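Local coordinates for leucyl-trna synthetase (Plasmodium falciparum, PDB 5FOC), which probably removes wrongly attached amino acids from tRNA, being the editing domain of a class I synthetase that charges tRNA(Leu) with leucine, at residues S16-F21 against F114-K119; L151-Q156 against N177-I182. The protein carries 2 engineered substitutions. All coordinates share one frame; numbering follows the deposited sequence.

Interaction 1 of 2, residues S16-F21 against F114-K119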
loop_
_atom_site.group_PDB
_atom_site.type_symbol
_atom_site.label_atom_id
_atom_site.label_comp_id
_atom_site.label_asym_id
_atom_site.label_seq_id
_atom_site.Cartn_x
_atom_site.Cartn_y
_atom_site.Cartn_z
ATOM N N SER A 16 6.190 -8.475 -6.421
ATOM C CA SER A 16 6.510 -9.818 -6.978
ATOM C C SER A 16 7.487 -9.708 -8.154
ATOM O O SER A 16 8.529 -10.330 -8.123
ATOM C CB SER A 16 5.219 -10.564 -7.411
ATOM O OG SER A 16 4.209 -10.540 -6.407
ATOM N N ASN A 17 7.166 -8.892 -9.143
ATOM C CA ASN A 17 8.040 -8.764 -10.337
ATOM C C ASN A 17 8.873 -7.524 -10.311
ATOM O O ASN A 17 8.569 -6.509 -10.951
ATOM C CB ASN A 17 7.262 -8.872 -11.652
ATOM C CG ASN A 17 8.177 -9.194 -12.882
ATOM O OD1 ASN A 17 9.340 -8.750 -13.010
ATOM N ND2 ASN A 17 7.630 -9.964 -13.798
ATOM N N VAL A 18 9.970 -7.656 -9.607
ATOM C CA VAL A 18 10.927 -6.590 -9.452
ATOM C C VAL A 18 11.625 -6.171 -10.708
ATOM O O VAL A 18 11.932 -5.029 -10.907
ATOM C CB VAL A 18 11.900 -6.816 -8.254
ATOM C CG1 VAL A 18 11.142 -6.712 -6.898
ATOM C CG2 VAL A 18 12.739 -8.082 -8.377
ATOM N N LYS A 19 11.829 -7.101 -11.677
ATOM C CA LYS A 19 12.348 -6.649 -12.942
ATOM C C LYS A 19 11.410 -5.741 -13.720
ATOM O O LYS A 19 11.851 -4.813 -14.353
ATOM C CB LYS A 19 12.675 -7.901 -13.832
ATOM C CG LYS A 19 13.850 -8.663 -13.269
ATOM C CD LYS A 19 14.141 -9.973 -14.059
ATOM C CE LYS A 19 15.280 -10.751 -13.419
ATOM N NZ LYS A 19 15.672 -11.917 -14.304
ATOM N N ASP A 20 10.103 -5.987 -13.666
ATOM C CA ASP A 20 9.138 -5.036 -14.267
ATOM C C ASP A 20 9.119 -3.672 -13.497
ATOM O O ASP A 20 9.006 -2.606 -14.108
ATOM C CB ASP A 20 7.711 -5.609 -14.264
ATOM C CG ASP A 20 7.528 -6.753 -15.251
ATOM O OD1 ASP A 20 8.315 -6.914 -16.233
ATOM O OD2 ASP A 20 6.543 -7.494 -15.050
ATOM N N PHE A 21 9.292 -3.763 -12.176
ATOM C CA PHE A 21 9.433 -2.541 -11.395
ATOM C C PHE A 21 10.661 -1.725 -11.856
ATOM O O PHE A 21 10.591 -0.507 -12.006
ATOM C CB PHE A 21 9.518 -2.856 -9.890
ATOM C CG PHE A 21 9.452 -1.594 -8.977
ATOM C CD1 PHE A 21 10.587 -0.877 -8.663
ATOM C CD2 PHE A 21 8.242 -1.190 -8.493
ATOM C CE1 PHE A 21 10.497 0.307 -7.877
ATOM C CE2 PHE A 21 8.157 -0.031 -7.675
ATOM C CZ PHE A 21 9.287 0.674 -7.365
ATOM N N PHE A 114 20.236 -3.561 -8.292
ATOM C CA PHE A 114 19.707 -2.809 -7.155
ATOM C C PHE A 114 18.311 -3.261 -6.749
ATOM O O PHE A 114 18.003 -3.345 -5.552
ATOM C CB PHE A 114 19.696 -1.337 -7.467
ATOM C CG PHE A 114 19.620 -0.454 -6.258
ATOM C CD1 PHE A 114 20.697 -0.356 -5.394
ATOM C CD2 PHE A 114 18.506 0.298 -6.023
ATOM C CE1 PHE A 114 20.697 0.513 -4.315
ATOM C CE2 PHE A 114 18.464 1.140 -4.910
ATOM C CZ PHE A 114 19.560 1.240 -4.060
ATOM N N PHE A 115 17.451 -3.536 -7.728
ATOM C CA PHE A 115 16.071 -3.936 -7.518
ATOM C C PHE A 115 15.872 -5.439 -7.367
ATOM O O PHE A 115 14.869 -5.851 -6.764
ATOM C CB PHE A 115 15.216 -3.416 -8.651
ATOM C CG PHE A 115 15.322 -1.945 -8.814
ATOM C CD1 PHE A 115 16.374 -1.361 -9.517
ATOM C CD2 PHE A 115 14.392 -1.114 -8.204
ATOM C CE1 PHE A 115 16.490 0.031 -9.612
ATOM C CE2 PHE A 115 14.496 0.271 -8.304
ATOM C CZ PHE A 115 15.532 0.855 -8.980
ATOM N N VAL A 116 16.779 -6.243 -7.941
ATOM C CA VAL A 116 16.688 -7.709 -7.885
ATOM C C VAL A 116 17.519 -8.329 -6.741
ATOM O O VAL A 116 17.060 -9.247 -6.072
ATOM C CB VAL A 116 17.107 -8.360 -9.237
ATOM C CG1 VAL A 116 17.068 -9.886 -9.131
ATOM C CG2 VAL A 116 16.184 -7.886 -10.338
ATOM N N LYS A 117 18.749 -7.856 -6.547
ATOM C CA LYS A 117 19.656 -8.453 -5.570
ATOM C C LYS A 117 19.817 -7.617 -4.301
ATOM O O LYS A 117 19.793 -8.171 -3.200
ATOM C CB LYS A 117 21.011 -8.673 -6.202
ATOM C CG LYS A 117 21.030 -9.726 -7.314
ATOM C CD LYS A 117 22.461 -10.170 -7.551
ATOM C CE LYS A 117 22.652 -10.867 -8.883
ATOM N NZ LYS A 117 24.111 -11.000 -9.083
ATOM N N ASP A 118 19.957 -6.301 -4.441
ATOM C CA ASP A 118 20.496 -5.494 -3.362
ATOM C C ASP A 118 19.374 -5.106 -2.366
ATOM O O ASP A 118 19.602 -5.144 -1.148
ATOM C CB ASP A 118 21.148 -4.181 -3.884
ATOM C CG ASP A 118 22.436 -4.392 -4.710
ATOM O OD1 ASP A 118 23.002 -5.507 -4.727
ATOM O OD2 ASP A 118 22.898 -3.390 -5.350
ATOM N N LYS A 119 18.206 -4.718 -2.881
ATOM C CA LYS A 119 17.135 -4.109 -2.036
ATOM C C LYS A 119 15.814 -4.869 -2.247
ATOM O O LYS A 119 15.599 -5.483 -3.337
ATOM C CB LYS A 119 16.903 -2.631 -2.428
ATOM C CG LYS A 119 18.097 -1.724 -2.390
ATOM C CD LYS A 119 18.895 -1.807 -1.104
ATOM C CE LYS A 119 20.090 -0.888 -1.094
ATOM N NZ LYS A 119 20.778 -0.961 0.231
#

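Interaction 2 of 2, residues L151-Q156 against N177-I182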
loop_
_atom_site.group_PDB
_atom_site.type_symbol
_atom_site.label_atom_id
_atom_site.label_comp_id
_atom_site.label_asym_id
_atom_site.label_seq_id
_atom_site.Cartn_x
_atom_site.Cartn_y
_atom_site.Cartn_z
ATOM N N LEU A 151 14.809 5.013 0.330
ATOM C CA LEU A 151 15.414 3.887 1.015
ATOM C C LEU A 151 15.141 3.951 2.513
ATOM O O LEU A 151 15.139 5.074 3.074
ATOM C CB LEU A 151 16.924 3.850 0.741
ATOM C CG LEU A 151 17.429 3.381 -0.664
ATOM C CD1 LEU A 151 18.866 3.792 -0.871
ATOM C CD2 LEU A 151 17.245 1.883 -0.692
ATOM N N GLY A 152 14.854 2.839 3.154
ATOM C CA GLY A 152 14.594 2.859 4.596
ATOM C C GLY A 152 14.947 1.559 5.252
ATOM O O GLY A 152 15.420 0.585 4.589
ATOM N N PHE A 153 14.668 1.522 6.536
ATOM C CA PHE A 153 15.062 0.433 7.388
ATOM C C PHE A 153 13.983 -0.632 7.463
ATOM O O PHE A 153 12.776 -0.343 7.372
ATOM C CB PHE A 153 15.314 0.958 8.801
ATOM C CG PHE A 153 16.342 2.076 8.871
ATOM C CD1 PHE A 153 17.690 1.779 8.716
ATOM C CD2 PHE A 153 15.969 3.398 9.080
ATOM C CE1 PHE A 153 18.657 2.748 8.742
ATOM C CE2 PHE A 153 16.947 4.400 9.149
ATOM C CZ PHE A 153 18.291 4.078 8.971
ATOM N N ASP A 154 14.442 -1.868 7.682
ATOM C CA ASP A 154 13.549 -3.012 7.807
ATOM C C ASP A 154 12.896 -3.067 9.168
ATOM O O ASP A 154 11.790 -3.595 9.289
ATOM C CB ASP A 154 14.291 -4.333 7.524
ATOM C CG ASP A 154 13.338 -5.483 7.214
ATOM O OD1 ASP A 154 12.550 -5.375 6.235
ATOM O OD2 ASP A 154 13.372 -6.484 7.964
ATOM N N LYS A 155 13.604 -2.535 10.170
ATOM C CA LYS A 155 13.159 -2.443 11.558
ATOM C C LYS A 155 13.334 -0.994 12.002
ATOM O O LYS A 155 14.312 -0.365 11.627
ATOM C CB LYS A 155 14.041 -3.357 12.405
ATOM C CG LYS A 155 13.619 -3.469 13.850
ATOM C CD LYS A 155 14.205 -4.705 14.516
ATOM C CE LYS A 155 15.716 -4.656 14.568
ATOM N NZ LYS A 155 16.200 -5.584 15.613
ATOM N N GLN A 156 12.397 -0.463 12.787
ATOM C CA GLN A 156 12.408 0.966 13.118
ATOM C C GLN A 156 13.156 1.223 14.405
ATOM O O GLN A 156 14.300 0.779 14.521
ATOM C CB GLN A 156 10.998 1.563 13.129
ATOM C CG GLN A 156 10.186 1.458 14.406
ATOM C CD GLN A 156 8.849 2.170 14.260
ATOM O OE1 GLN A 156 7.904 1.617 13.720
ATOM N NE2 GLN A 156 8.761 3.408 14.760
ATOM N N ASN A 177 24.307 1.987 2.017
ATOM C CA ASN A 177 24.922 0.897 2.771
ATOM C C ASN A 177 24.150 0.363 3.968
ATOM O O ASN A 177 24.507 -0.703 4.517
ATOM C CB ASN A 177 26.322 1.310 3.205
ATOM C CG ASN A 177 27.243 1.558 2.015
ATOM O OD1 ASN A 177 27.023 1.012 0.963
ATOM N ND2 ASN A 177 28.258 2.401 2.188
ATOM N N SER A 178 23.111 1.094 4.400
ATOM C CA SER A 178 22.446 0.735 5.631
ATOM C C SER A 178 20.956 0.389 5.520
ATOM O O SER A 178 20.406 -0.259 6.416
ATOM C CB SER A 178 22.610 1.859 6.619
ATOM O OG SER A 178 23.956 2.235 6.795
ATOM N N CYS A 179 20.311 0.815 4.441
ATOM C CA CYS A 179 18.860 0.740 4.296
ATOM C C CYS A 179 18.502 -0.331 3.254
ATOM O O CYS A 179 18.757 -0.142 2.029
ATOM C CB CYS A 179 18.329 2.090 3.853
ATOM S SG CYS A 179 18.565 3.362 5.094
ATOM N N PRO A 180 17.924 -1.457 3.707
ATOM C CA PRO A 180 17.768 -2.589 2.725
ATOM C C PRO A 180 16.533 -2.521 1.863
ATOM O O PRO A 180 16.380 -3.346 0.952
ATOM C CB PRO A 180 17.655 -3.803 3.642
ATOM C CG PRO A 180 16.995 -3.248 4.867
ATOM C CD PRO A 180 17.670 -1.926 5.083
ATOM N N ASN A 181 15.609 -1.602 2.130
ATOM C CA ASN A 181 14.304 -1.571 1.458
ATOM C C ASN A 181 14.109 -0.294 0.684
ATOM O O ASN A 181 14.462 0.806 1.194
ATOM C CB ASN A 181 13.161 -1.703 2.502
ATOM C CG ASN A 181 13.248 -2.987 3.296
ATOM O OD1 ASN A 181 13.871 -3.955 2.837
ATOM N ND2 ASN A 181 12.659 -3.023 4.478
ATOM N N ILE A 182 13.592 -0.412 -0.540
ATOM C CA ILE A 182 13.090 0.699 -1.297
ATOM C C ILE A 182 11.627 0.804 -0.939
ATOM O O ILE A 182 10.851 -0.028 -1.312
ATOM C CB ILE A 182 13.253 0.526 -2.812
ATOM C CG1 ILE A 182 14.726 0.488 -3.159
ATOM C CG2 ILE A 182 12.570 1.647 -3.553
ATOM C CD1 ILE A 182 15.020 -0.153 -4.489
HETATM O O HOH W 1 14.651 -6.078 4.360
#

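Interaction 1 of 2, residues S16-F21 against F114-K119
The rings of Phe21 and Phe115 meet with their side chains crossing at about a right angle. Phe21 offers its edge: CD2 of Phe115 lies near the plane of the Phe21 ring, 3.8 Å from Phe21 CD1. The approach to the Phe115 ring is oblique. One face of Phe115 carries CD2 of its neighbour Phe114, offset toward the rim. Tyr22 and Phe25 also meet the Phe115 ring. Phe21 CG lies anti to the backbone N (chi1 -171°), which carries the ring across to Phe115.

Val18 sits over the backbone of the other helix, with CB and CG2 each 3.5 Å from Phe115 O. Val18 CG2 also reaches Val116 CG2 at 4.0 Å. Val116 CG2 also touches Lys19 CG at 3.8 Å, so one methyl group meets both residues at the more open side of the contact.

This is apolar packing of two helix ends, the start of helix 18-35 against the end of helix 112-118. No hydrogen bond joins residues 16-21 to 114-119. Both helices lie on the mixed sheet of the editing domain, where Phe21 and Phe115 both touch Val121.

Asn17 is the N-cap of helix 18-35. Asn17 OD1 accepts from Asp20 N at 2.9 Å, with the donor 50° above the carbonyl plane. Helix 112-118 ends in a wider pi-type turn, with a weak bond from Lys119 N to Phe114 O.

Interaction 2 of 2, residues L151-Q156 against N177-I182
Asp154 OD1 is gripped by several groups. Asn181 ND2 donates to Asp154 OD1 at 2.9 Å, nearly straight at 171°. OD1 uses its anti lone pair and lies in the amide plane of Asn181, but the carboxylate and amide planes are 79° apart. A water gives OD1 a weak bond and donates to Asn181 OD1 at 2.7 Å, bridging the two side chains. Lys12 NZ adds a salt bridge to OD1, which probably helps keep Asp154 ionised. Asn181 ND2 also bonds to Tyr183 OH. Asp154 CG, anti to the backbone N (chi1 -162°), brings the carboxylate to Asn181.

The backbones join at the end of strand 146-152 and the start of strand 181-185. Gly152 and Asn181 form an antiparallel hydrogen-bonded pair. Gly152 N donates to Asn181 O at 2.9 Å, and Asn181 N returns a longer bond to Gly152 O at 3.3 Å. Leu151 and Ile182 are the adjoining non-hydrogen-bonded pair. These strands belong to the mixed sheet of the editing domain, and strand 181-185 also pairs with strand 120-127 in parallel.

On the face that bears Leu151 and Ile182, Leu151 CD2 meets Ile182 CG1 at 3.8 Å. Leu151 CB lies equally close to Cys179 CB.

Cys179 SG rests over one face of the Phe153 ring, 4.0 Å from its centroid and offset toward the rim. This is a sulfur-aromatic contact. Pro180 packs alongside, its CG 3.9 Å from Asp154 CB and its CD 3.4 Å from Gly152 O.

In the fold
Interactions 1 and 2 lie at one end of the domain, their centres about 15 Å apart and each about 17 Å from the centre of the chain. They touch directly. Lys119, just after helix 112-118, sends NZ to Cys179 O at 2.8 Å, a probable hydrogen bond. Lys119 CB packs on Ile182 CD1 at 3.7 Å. Phe114 CE2 reaches the same methyl group, Ile182 CD1, at 3.7 Å. Helix 112-118 thus packs on helix 18-35 in interaction 1 and touches the strand pair of interaction 2. Strand 120-127, which follows it, is the parallel neighbour of strand 181-185.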